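Local coordinates for protein stiv-a81 (Sulfolobus Turreted Icosahedral Virus, PDB 3RKL) that is a small hyperthermophilic viral protein whose paired helices probably join those of a second copy in a 4-helix bundle, at the interface of chains A and B. Sequence-based numbering; all coordinates share one arbitrary frame. Chains: chain A/B, Stiv-a81.

The interface of chains A and B. Residues chain A 42, 46, 50, 54, 57; chain B 35, 39, 42, 56-57, 60, 64.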
# COMPACT_ATOMS: atom_id res chain seq x y z
N LEU A 42 1.95 -15.13 -4.78
CA LEU A 42 2.43 -15.52 -6.11
C LEU A 42 1.88 -16.89 -6.51
O LEU A 42 1.47 -17.09 -7.63
CB LEU A 42 3.96 -15.54 -6.14
CG LEU A 42 4.59 -16.05 -7.43
CD1 LEU A 42 4.20 -15.21 -8.65
CD2 LEU A 42 6.10 -16.10 -7.25
N LEU A 46 -0.41 -17.55 -9.75
CA LEU A 46 0.03 -18.52 -10.77
C LEU A 46 -0.99 -19.63 -10.94
O LEU A 46 -1.16 -20.19 -12.03
CB LEU A 46 1.39 -19.12 -10.43
CG LEU A 46 2.60 -18.21 -10.63
CD1 LEU A 46 3.83 -18.85 -10.03
CD2 LEU A 46 2.81 -17.93 -12.11
N GLU A 50 -1.88 -22.10 -14.00
CA GLU A 50 -1.11 -23.34 -13.93
C GLU A 50 -1.85 -24.40 -13.14
O GLU A 50 -2.20 -24.20 -11.99
CB GLU A 50 0.24 -23.08 -13.28
CG GLU A 50 1.03 -21.99 -13.98
CD GLU A 50 2.51 -22.05 -13.67
OE1 GLU A 50 2.92 -22.82 -12.79
OE2 GLU A 50 3.27 -21.31 -14.34
N ASP A 54 4.97 -24.77 -9.68
CA ASP A 54 6.26 -25.42 -9.39
C ASP A 54 6.46 -25.72 -7.91
O ASP A 54 6.26 -24.84 -7.05
CB ASP A 54 7.43 -24.56 -9.88
CG ASP A 54 7.63 -24.61 -11.38
OD1 ASP A 54 7.12 -25.55 -12.04
OD2 ASP A 54 8.30 -23.71 -11.92
N LEU A 57 8.37 -23.40 -5.49
CA LEU A 57 7.70 -22.28 -4.82
C LEU A 57 7.10 -22.69 -3.48
O LEU A 57 7.22 -21.95 -2.50
CB LEU A 57 6.64 -21.62 -5.71
CG LEU A 57 7.18 -20.84 -6.93
CD1 LEU A 57 6.02 -20.19 -7.67
CD2 LEU A 57 8.19 -19.78 -6.52
N ILE B 35 1.59 -10.80 -12.35
CA ILE B 35 2.50 -11.92 -12.08
C ILE B 35 3.98 -11.54 -12.30
O ILE B 35 4.83 -11.85 -11.46
CB ILE B 35 2.11 -13.16 -12.91
CG1 ILE B 35 0.82 -13.79 -12.36
CG2 ILE B 35 3.26 -14.18 -12.95
CD1 ILE B 35 0.10 -14.72 -13.36
N LEU B 39 6.80 -11.53 -9.34
CA LEU B 39 8.05 -12.29 -9.49
C LEU B 39 9.25 -11.38 -9.28
O LEU B 39 10.15 -11.69 -8.50
CB LEU B 39 8.11 -12.99 -10.84
CG LEU B 39 7.23 -14.23 -10.95
CD1 LEU B 39 6.92 -14.54 -12.44
CD2 LEU B 39 7.88 -15.42 -10.28
N LEU B 42 9.51 -10.29 -5.58
CA LEU B 42 9.97 -11.41 -4.75
C LEU B 42 11.46 -11.64 -4.90
O LEU B 42 12.18 -11.80 -3.90
CB LEU B 42 9.22 -12.70 -5.09
CG LEU B 42 9.56 -13.93 -4.25
CD1 LEU B 42 9.39 -13.70 -2.75
CD2 LEU B 42 8.69 -15.11 -4.75
N GLU B 56 14.91 -20.67 -10.88
CA GLU B 56 13.47 -20.96 -11.02
C GLU B 56 12.61 -19.69 -11.15
O GLU B 56 11.73 -19.61 -12.03
CB GLU B 56 12.99 -21.75 -9.80
CG GLU B 56 11.52 -22.17 -9.82
CD GLU B 56 11.23 -23.30 -10.79
OE1 GLU B 56 11.47 -23.12 -12.00
OE2 GLU B 56 10.76 -24.36 -10.34
N LEU B 57 12.86 -18.73 -10.27
CA LEU B 57 12.09 -17.48 -10.26
C LEU B 57 12.39 -16.67 -11.53
O LEU B 57 11.49 -16.12 -12.13
CB LEU B 57 12.37 -16.66 -8.99
CG LEU B 57 11.72 -17.15 -7.69
CD1 LEU B 57 12.05 -16.20 -6.53
CD2 LEU B 57 10.21 -17.28 -7.84
N LEU B 60 10.60 -18.33 -14.47
CA LEU B 60 9.19 -18.00 -14.45
C LEU B 60 9.00 -16.57 -14.92
O LEU B 60 8.08 -16.29 -15.70
CB LEU B 60 8.57 -18.13 -13.04
CG LEU B 60 8.20 -19.53 -12.57
CD1 LEU B 60 7.84 -19.53 -11.08
CD2 LEU B 60 7.06 -20.08 -13.40
N TYR B 64 6.66 -15.68 -18.12
CA TYR B 64 5.49 -14.80 -18.02
C TYR B 64 5.65 -13.46 -18.76
O TYR B 64 4.66 -12.93 -19.29
CB TYR B 64 5.00 -14.69 -16.57
CG TYR B 64 4.18 -15.92 -16.21
CD1 TYR B 64 2.79 -15.91 -16.34
CD2 TYR B 64 4.79 -17.11 -15.86
CE1 TYR B 64 2.05 -17.03 -16.09
CE2 TYR B 64 4.03 -18.25 -15.60
CZ TYR B 64 2.67 -18.20 -15.72
OH TYR B 64 1.94 -19.33 -15.46
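The phenol oxygen OH of B:Tyr64 is the best-held polar atom of this helical interface: a hydrogen bond across the interface holds it, donated to the carboxylate oxygen OE2 of A:Glu50 at 2.6 Å. The two side chains meet tip to tip. A:Glu50, extended beyond CG, offers the anti lone pair of OE2, which lies at the edge of the ring and in its plane, with carboxylate and ring turned 31° apart. The bond ties the two tips together. The same tyrosine also serves the apolar core: methyl CD2 of A:Leu46 sits over a face of the ring, 3.6 Å from B:Tyr64 CZ, and with the bond probably limits the ring's movement, while CG2 of B:Ile35 touches that methyl from another side at 3.9 Å.

Farther along, A:Leu42, its CG anti to the backbone N (chi1 174°), crosses B:Leu39 at about a right angle and brings CD2 to 3.6 Å from B:Leu39 CD2. A:Leu42 CD2 also meets B:Leu42 CD2, its counterpart, at 3.7 Å. A second self-pairing, between A:Leu57 CD2 and B:Leu57 CD2 at 3.5 Å, is packed tightly. The other branch of A:Leu57, CD1, meets B:Leu60 CD1 tip to tip.

Beside the leucines, A:Asp54 OD2 lies 3.0 Å from B:Glu56 OE2, the carboxylate planes 12° apart. Two ionised groups would repel; a shared proton is one possible relief, but poor order leaves the pairing doubtful.

Helices 25-46 and 55-80 of both chains supply this leucine-rich seam, with A:Glu50 and A:Asp54 on the connecting loop; two-fold symmetry repeats each contact with the chains exchanged, consistent with a 4-helix bundle built from two helical hairpins.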